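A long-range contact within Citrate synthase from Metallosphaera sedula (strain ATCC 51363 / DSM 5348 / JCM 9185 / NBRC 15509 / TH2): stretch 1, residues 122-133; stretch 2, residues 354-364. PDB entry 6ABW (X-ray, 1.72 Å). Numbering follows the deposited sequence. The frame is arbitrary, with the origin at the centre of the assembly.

Stretch 1 (122-133) PWNKATNRDNAV
Stretch 2, residues 354-364: WTAHVIEYVED

Two helices that meet almost antiparallel, with one loop tryptophan laid beside them, make this contact. Stretch 2 is helical throughout, 354-364. Stretch 1 enters as an extended segment, Trp123 at phi/psi -62/137 and Asn124 at -155/112, then turns into a helix at 128-133. The helix axes cross at 165° and approach to 10.2 Å, so stretch 1 climbs as stretch 2 descends: CA of Ala132 lies 6.0 Å from CA of Thr355, CA of Asn128 6.8 Å from CA of Ile359, and CA of Lys125 7.0 Å from CA of Glu363. The four-residue step on stretch 2 selects one side of its helix, and 541 Å² is buried in all.

Glu363 gives up the most surface and organises the polar end. Its CB points toward stretch 1, and an m, t rotamer with chi3 at 4° carries the carboxylate to the first turn of the opposing helix. Arg129 (m, t, t, chi4 71°) starts sideways but reaches back, forming a two-pronged salt bridge: NH2 donates to Glu363 OE1 at 2.8 Å and NH1 to Glu363 OE2 at 2.8 Å, the first nearly straight at 173°, the second more bent at 142°. Glu363 OE2 also accepts from Asn128 ND2 at 2.9 Å. Asn128 (m, chi2 -28°) can serve both sides because its amide is split: OD1 takes the backbone N of Asn124 at 2.9 Å, bracing the turn, while ND2 is left for the glutamate. Lys125 extends its amine to 4.0 Å from NZ to Glu363 OE1, adding favourable charge without a salt bridge.

Trp123, m with chi2 86°, fills the apolar side. CG2 of Val362 (t) sits 3.7 Å from the centroid of the six-membered ring of Trp123, just 3° off its normal, an almost ideal CH-pi contact. At the ring's edge, Trp123 CH2 meets Val358 CG2 at 3.7 Å and Trp123 CZ3 meets Ile359 CG1 at 3.8 Å, so residues one turn apart on the helix address face and edge of one indole.

Ile359 (m, t) links the two chemistries. Beyond touching the indole, it places Ile359 CG2 over one face of the Arg129 guanidinium, 3.7 Å from Arg129 NH2, while Glu363 OE1 meets the guanidinium at its edge, near its plane. Ile359 CD1 reaches Ala132 CB at 3.9 Å. The closest backbone approach in the register falls here, at Ala132 and Thr355, with Ala132 CB 3.9 Å from Thr355 CB. The rule is compact: a carboxylate at the guanidinium's edge, methyl groups over flat faces, and small residues where the backbones draw near.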

ATOM      1  N   PRO A 122      11.133  -8.391  10.430  1.00 16.24           N
ATOM      2  CA  PRO A 122      12.087  -7.804   9.508  1.00 14.87           C
ATOM      3  C   PRO A 122      12.533  -8.835   8.434  1.00 14.46           C
ATOM      4  O   PRO A 122      12.469 -10.040   8.622  1.00 14.21           O
ATOM      5  CB  PRO A 122      13.307  -7.412  10.404  1.00 17.53           C
ATOM      6  CG  PRO A 122      12.793  -7.435  11.795  1.00 19.73           C
ATOM      7  CD  PRO A 122      11.594  -8.352  11.839  1.00 17.68           C
ATOM      8  N   TRP A 123      13.044  -8.307   7.338  1.00 13.52           N
ATOM      9  CA  TRP A 123      13.603  -9.180   6.306  1.00 13.68           C
ATOM     10  C   TRP A 123      14.787  -9.942   6.915  1.00 14.71           C
ATOM     11  O   TRP A 123      15.557  -9.392   7.688  1.00 12.96           O
ATOM     12  CB  TRP A 123      14.007  -8.343   5.119  1.00 15.22           C
ATOM     13  CG  TRP A 123      12.770  -7.883   4.418  1.00 15.89           C
ATOM     14  CD1 TRP A 123      12.006  -6.789   4.671  1.00 16.55           C
ATOM     15  CD2 TRP A 123      12.079  -8.638   3.416  1.00 16.91           C
ATOM     16  NE1 TRP A 123      10.878  -6.813   3.865  1.00 16.39           N
ATOM     17  CE2 TRP A 123      10.924  -7.911   3.058  1.00 16.44           C
ATOM     18  CE3 TRP A 123      12.369  -9.837   2.746  1.00 18.49           C
ATOM     19  CZ2 TRP A 123      10.037  -8.370   2.081  1.00 18.85           C
ATOM     20  CZ3 TRP A 123      11.497 -10.273   1.766  1.00 20.04           C
ATOM     21  CH2 TRP A 123      10.346  -9.542   1.460  1.00 18.98           C
ATOM     22  N   ASN A 124      14.829 -11.209   6.608  1.00 15.26           N
ATOM     23  CA  ASN A 124      15.853 -12.159   7.107  1.00 16.70           C
ATOM     24  C   ASN A 124      15.975 -13.321   6.113  1.00 15.74           C
ATOM     25  O   ASN A 124      15.055 -14.117   5.977  1.00 14.29           O
ATOM     26  CB  ASN A 124      15.437 -12.630   8.517  1.00 16.98           C
ATOM     27  CG  ASN A 124      16.460 -13.550   9.090  1.00 18.32           C
ATOM     28  OD1 ASN A 124      17.617 -13.228   9.025  1.00 18.48           O
ATOM     29  ND2 ASN A 124      16.060 -14.659   9.590  1.00 17.81           N
ATOM     30  N   LYS A 125      17.106 -13.443   5.423  1.00 16.43           N
ATOM     31  CA  LYS A 125      17.247 -14.534   4.425  1.00 20.04           C
ATOM     32  C   LYS A 125      16.803 -15.903   4.858  1.00 18.17           C
ATOM     33  O   LYS A 125      16.134 -16.578   4.107  1.00 18.07           O
ATOM     34  CB  LYS A 125      18.669 -14.671   3.906  1.00 23.77           C
ATOM     35  CG  LYS A 125      19.068 -13.639   2.877  1.00 33.88           C
ATOM     36  CD  LYS A 125      20.330 -14.115   2.133  1.00 42.75           C
ATOM     37  CE  LYS A 125      20.731 -13.142   1.026  1.00 52.47           C
ATOM     38  NZ  LYS A 125      20.422 -13.670  -0.344  1.00 58.60           N
ATOM     39  N   ALA A 126      17.122 -16.330   6.083  1.00 17.62           N
ATOM     40  CA  ALA A 126      16.766 -17.665   6.567  1.00 17.93           C
ATOM     41  C   ALA A 126      15.284 -17.938   6.800  1.00 15.94           C
ATOM     42  O   ALA A 126      14.874 -19.057   6.740  1.00 15.11           O
ATOM     43  CB  ALA A 126      17.491 -18.012   7.858  1.00 20.38           C
ATOM     44  N   THR A 127      14.511 -16.896   7.041  1.00 15.80           N
ATOM     45  CA  THR A 127      13.115 -17.025   7.374  1.00 15.80           C
ATOM     46  C   THR A 127      12.116 -16.347   6.382  1.00 15.14           C
ATOM     47  O   THR A 127      10.945 -16.544   6.575  1.00 14.81           O
ATOM     48  CB  THR A 127      12.815 -16.475   8.785  1.00 17.16           C
ATOM     49  OG1 THR A 127      13.152 -15.087   8.891  1.00 15.02           O
ATOM     50  CG2 THR A 127      13.583 -17.291   9.808  1.00 20.07           C
ATOM     51  N   ASN A 128      12.594 -15.640   5.380  1.00 13.67           N
ATOM     52  CA  ASN A 128      11.699 -14.931   4.423  1.00 11.90           C
ATOM     53  C   ASN A 128      10.653 -15.911   3.815  1.00 12.40           C
ATOM     54  O   ASN A 128       9.425 -15.611   3.744  1.00 12.22           O
ATOM     55  CB  ASN A 128      12.501 -14.269   3.313  1.00 11.67           C
ATOM     56  CG  ASN A 128      13.276 -13.049   3.727  1.00 11.50           C
ATOM     57  OD1 ASN A 128      12.895 -12.325   4.690  1.00 13.45           O
ATOM     58  ND2 ASN A 128      14.357 -12.763   3.012  1.00 12.33           N
ATOM     59  N   ARG A 129      11.074 -17.109   3.416  1.00 12.95           N
ATOM     60  CA  ARG A 129      10.208 -18.022   2.717  1.00 13.61           C
ATOM     61  C   ARG A 129       9.222 -18.631   3.671  1.00 14.94           C
ATOM     62  O   ARG A 129       8.072 -18.753   3.328  1.00 14.30           O
ATOM     63  CB  ARG A 129      11.020 -19.036   1.905  1.00 13.67           C
ATOM     64  CG  ARG A 129      11.810 -18.401   0.806  1.00 14.60           C
ATOM     65  CD  ARG A 129      12.924 -19.352   0.274  1.00 14.91           C
ATOM     66  NE  ARG A 129      13.671 -18.687  -0.768  1.00 15.89           N
ATOM     67  CZ  ARG A 129      14.507 -17.680  -0.543  1.00 17.93           C
ATOM     68  NH1 ARG A 129      14.770 -17.247   0.710  1.00 18.34           N
ATOM     69  NH2 ARG A 129      15.027 -17.051  -1.538  1.00 16.59           N
ATOM     70  N   ASP A 130       9.660 -18.961   4.904  1.00 14.26           N
ATOM     71  CA  ASP A 130       8.741 -19.433   5.929  1.00 17.91           C
ATOM     72  C   ASP A 130       7.666 -18.353   6.217  1.00 14.79           C
ATOM     73  O   ASP A 130       6.505 -18.704   6.459  1.00 14.41           O
ATOM     74  CB  ASP A 130       9.443 -19.767   7.255  1.00 21.36           C
ATOM     75  CG  ASP A 130      10.418 -21.012   7.185  1.00 31.67           C
ATOM     76  OD1 ASP A 130      10.310 -21.928   6.333  1.00 36.40           O
ATOM     77  OD2 ASP A 130      11.313 -21.063   8.075  1.00 41.41           O
ATOM     78  N   ASN A 131       8.071 -17.096   6.322  1.00 13.97           N
ATOM     79  CA  ASN A 131       7.109 -15.980   6.543  1.00 14.25           C
ATOM     80  C   ASN A 131       6.104 -15.877   5.391  1.00 13.76           C
ATOM     81  O   ASN A 131       4.955 -15.659   5.629  1.00 13.31           O
ATOM     82  CB  ASN A 131       7.849 -14.643   6.723  1.00 15.64           C
ATOM     83  CG  ASN A 131       8.696 -14.610   8.040  1.00 17.61           C
ATOM     84  OD1 ASN A 131       9.642 -13.814   8.183  1.00 19.63           O
ATOM     85  ND2 ASN A 131       8.347 -15.439   8.968  1.00 14.85           N
ATOM     86  N   ALA A 132       6.551 -16.077   4.155  1.00 11.24           N
ATOM     87  CA  ALA A 132       5.645 -16.058   2.994  1.00 11.90           C
ATOM     88  C   ALA A 132       4.632 -17.213   3.001  1.00 11.37           C
ATOM     89  O   ALA A 132       3.430 -17.049   2.669  1.00 12.01           O
ATOM     90  CB  ALA A 132       6.457 -16.078   1.746  1.00 11.66           C
ATOM     91  N   VAL A 133       5.100 -18.414   3.398  1.00 11.07           N
ATOM     92  CA  VAL A 133       4.199 -19.582   3.515  1.00 11.35           C
ATOM     93  C   VAL A 133       3.088 -19.327   4.499  1.00 10.34           C
ATOM     94  O   VAL A 133       1.933 -19.607   4.229  1.00  9.40           O
ATOM     95  CB  VAL A 133       4.964 -20.863   3.922  1.00 12.04           C
ATOM     96  CG1 VAL A 133       3.998 -22.005   4.310  1.00 13.36           C
ATOM     97  CG2 VAL A 133       5.797 -21.333   2.737  1.00 11.97           C
ATOM     98  N   TRP A 354       3.216 -12.236  -5.517  1.00  8.42           N
ATOM     99  CA  TRP A 354       3.670 -11.036  -4.801  1.00  9.08           C
ATOM    100  C   TRP A 354       4.799 -11.309  -3.797  1.00  9.52           C
ATOM    101  O   TRP A 354       5.826 -10.665  -3.838  1.00  9.46           O
ATOM    102  CB  TRP A 354       2.486 -10.351  -4.087  1.00  8.76           C
ATOM    103  CG  TRP A 354       1.451  -9.752  -4.989  1.00  8.45           C
ATOM    104  CD1 TRP A 354       1.625  -9.238  -6.236  1.00  8.28           C
ATOM    105  CD2 TRP A 354       0.061  -9.563  -4.669  1.00  8.29           C
ATOM    106  NE1 TRP A 354       0.432  -8.755  -6.707  1.00  8.55           N
ATOM    107  CE2 TRP A 354      -0.536  -8.913  -5.749  1.00  7.98           C
ATOM    108  CE3 TRP A 354      -0.708  -9.840  -3.547  1.00  8.67           C
ATOM    109  CZ2 TRP A 354      -1.873  -8.657  -5.796  1.00  8.43           C
ATOM    110  CZ3 TRP A 354      -2.036  -9.553  -3.587  1.00  8.63           C
ATOM    111  CH2 TRP A 354      -2.607  -8.958  -4.681  1.00  8.71           C
ATOM    112  N   THR A 355       4.626 -12.310  -2.977  1.00  9.02           N
ATOM    113  CA  THR A 355       5.595 -12.631  -1.956  1.00  9.60           C
ATOM    114  C   THR A 355       6.888 -13.150  -2.632  1.00  9.02           C
ATOM    115  O   THR A 355       8.027 -12.752  -2.259  1.00  9.54           O
ATOM    116  CB  THR A 355       5.118 -13.647  -0.960  1.00 10.14           C
ATOM    117  OG1 THR A 355       4.703 -14.883  -1.584  1.00 11.45           O
ATOM    118  CG2 THR A 355       4.043 -13.134  -0.042  1.00 11.11           C
ATOM    119  N   ALA A 356       6.731 -13.973  -3.684  1.00  8.75           N
ATOM    120  CA  ALA A 356       7.926 -14.498  -4.326  1.00 10.03           C
ATOM    121  C   ALA A 356       8.724 -13.419  -5.046  1.00 10.70           C
ATOM    122  O   ALA A 356      10.007 -13.424  -5.012  1.00 12.18           O
ATOM    123  CB  ALA A 356       7.565 -15.633  -5.302  1.00 10.65           C
ATOM    124  N   HIS A 357       8.044 -12.462  -5.666  1.00 10.82           N
ATOM    125  CA  HIS A 357       8.735 -11.327  -6.309  1.00 12.12           C
ATOM    126  C   HIS A 357       9.453 -10.422  -5.317  1.00 11.42           C
ATOM    127  O   HIS A 357      10.549  -9.955  -5.588  1.00 11.94           O
ATOM    128  CB  HIS A 357       7.809 -10.476  -7.158  1.00 13.65           C
ATOM    129  CG  HIS A 357       7.581 -11.008  -8.528  1.00 15.10           C
ATOM    130  ND1 HIS A 357       8.461 -10.765  -9.553  1.00 19.88           N
ATOM    131  CD2 HIS A 357       6.544 -11.690  -9.081  1.00 17.46           C
ATOM    132  CE1 HIS A 357       8.041 -11.388 -10.653  1.00 19.87           C
ATOM    133  NE2 HIS A 357       6.869 -11.941 -10.395  1.00 17.61           N
ATOM    134  N   VAL A 358       8.842 -10.142  -4.180  1.00 11.30           N
ATOM    135  CA  VAL A 358       9.468  -9.257  -3.243  1.00 11.02           C
ATOM    136  C   VAL A 358      10.677  -9.957  -2.591  1.00 11.18           C
ATOM    137  O   VAL A 358      11.690  -9.289  -2.401  1.00 12.82           O
ATOM    138  CB  VAL A 358       8.556  -8.607  -2.188  1.00 11.14           C
ATOM    139  CG1 VAL A 358       7.543  -7.706  -2.922  1.00 11.49           C
ATOM    140  CG2 VAL A 358       7.855  -9.582  -1.294  1.00 13.31           C
ATOM    141  N   ILE A 359      10.591 -11.253  -2.353  1.00 10.60           N
ATOM    142  CA  ILE A 359      11.700 -12.006  -1.740  1.00 11.57           C
ATOM    143  C   ILE A 359      12.870 -11.981  -2.711  1.00 13.17           C
ATOM    144  O   ILE A 359      13.972 -11.663  -2.326  1.00 13.95           O
ATOM    145  CB  ILE A 359      11.329 -13.402  -1.332  1.00 11.33           C
ATOM    146  CG1 ILE A 359      10.366 -13.376  -0.181  1.00 10.74           C
ATOM    147  CG2 ILE A 359      12.596 -14.250  -0.985  1.00 12.49           C
ATOM    148  CD1 ILE A 359       9.753 -14.666   0.154  1.00 11.31           C
ATOM    149  N   GLU A 360      12.607 -12.232  -3.989  1.00 13.36           N
ATOM    150  CA  GLU A 360      13.658 -12.161  -5.038  1.00 16.65           C
ATOM    151  C   GLU A 360      14.285 -10.816  -5.087  1.00 16.99           C
ATOM    152  O   GLU A 360      15.535 -10.665  -5.153  1.00 17.56           O
ATOM    153  CB  GLU A 360      13.072 -12.409  -6.426  1.00 20.12           C
ATOM    154  CG  GLU A 360      13.373 -13.693  -7.087  1.00 25.78           C
ATOM    155  CD  GLU A 360      12.912 -13.707  -8.586  1.00 29.98           C
ATOM    156  OE1 GLU A 360      13.393 -14.632  -9.277  1.00 31.60           O
ATOM    157  OE2 GLU A 360      12.097 -12.820  -9.047  1.00 24.32           O
ATOM    158  N   TYR A 361      13.436  -9.785  -5.048  1.00 15.33           N
ATOM    159  CA  TYR A 361      13.902  -8.435  -5.105  1.00 16.95           C
ATOM    160  C   TYR A 361      14.768  -8.017  -3.907  1.00 15.55           C
ATOM    161  O   TYR A 361      15.846  -7.427  -4.105  1.00 20.71           O
ATOM    162  CB  TYR A 361      12.721  -7.474  -5.322  1.00 19.63           C
ATOM    163  CG  TYR A 361      13.150  -6.062  -5.526  1.00 22.24           C
ATOM    164  CD1 TYR A 361      13.597  -5.617  -6.764  1.00 27.52           C
ATOM    165  CD2 TYR A 361      13.121  -5.181  -4.468  1.00 28.58           C
ATOM    166  CE1 TYR A 361      13.983  -4.280  -6.937  1.00 33.16           C
ATOM    167  CE2 TYR A 361      13.524  -3.870  -4.606  1.00 34.57           C
ATOM    168  CZ  TYR A 361      13.953  -3.405  -5.840  1.00 39.68           C
ATOM    169  OH  TYR A 361      14.356  -2.060  -5.912  1.00 44.07           O
ATOM    170  N   VAL A 362      14.313  -8.299  -2.693  1.00 15.10           N
ATOM    171  CA  VAL A 362      15.020  -7.871  -1.497  1.00 16.42           C
ATOM    172  C   VAL A 362      16.359  -8.664  -1.446  1.00 18.73           C
ATOM    173  O   VAL A 362      17.412  -8.076  -1.104  1.00 19.22           O
ATOM    174  CB  VAL A 362      14.202  -8.102  -0.219  1.00 15.69           C
ATOM    175  CG1 VAL A 362      15.030  -7.926   1.009  1.00 18.31           C
ATOM    176  CG2 VAL A 362      12.972  -7.130  -0.137  1.00 16.58           C
ATOM    177  N   GLU A 363      16.305  -9.961  -1.747  1.00 15.77           N
ATOM    178  CA  GLU A 363      17.510 -10.813  -1.528  1.00 20.32           C
ATOM    179  C   GLU A 363      18.569 -10.550  -2.569  1.00 24.68           C
ATOM    180  O   GLU A 363      19.726 -10.701  -2.284  1.00 27.61           O
ATOM    181  CB  GLU A 363      17.146 -12.274  -1.431  1.00 19.78           C
ATOM    182  CG  GLU A 363      16.434 -12.613  -0.158  1.00 19.31           C
ATOM    183  CD  GLU A 363      16.165 -14.107   0.006  1.00 18.88           C
ATOM    184  OE1 GLU A 363      16.640 -14.891  -0.912  1.00 20.64           O
ATOM    185  OE2 GLU A 363      15.474 -14.561   0.996  1.00 17.89           O
ATOM    186  N   ASP A 364      18.209 -10.118  -3.761  1.00 28.85           N
ATOM    187  CA  ASP A 364      19.183 -10.090  -4.826  1.00 42.92           C
ATOM    188  C   ASP A 364      19.531  -8.689  -5.190  1.00 44.74           C
ATOM    189  O   ASP A 364      20.698  -8.330  -5.271  1.00 38.93           O
ATOM    190  CB  ASP A 364      18.657 -10.935  -6.023  1.00 55.99           C
ATOM    191  CG  ASP A 364      19.616 -10.960  -7.235  1.00 69.11           C
ATOM    192  OD1 ASP A 364      20.860 -10.884  -7.060  1.00 83.41           O
ATOM    193  OD2 ASP A 364      19.116 -11.080  -8.377  1.00 74.25           O
TER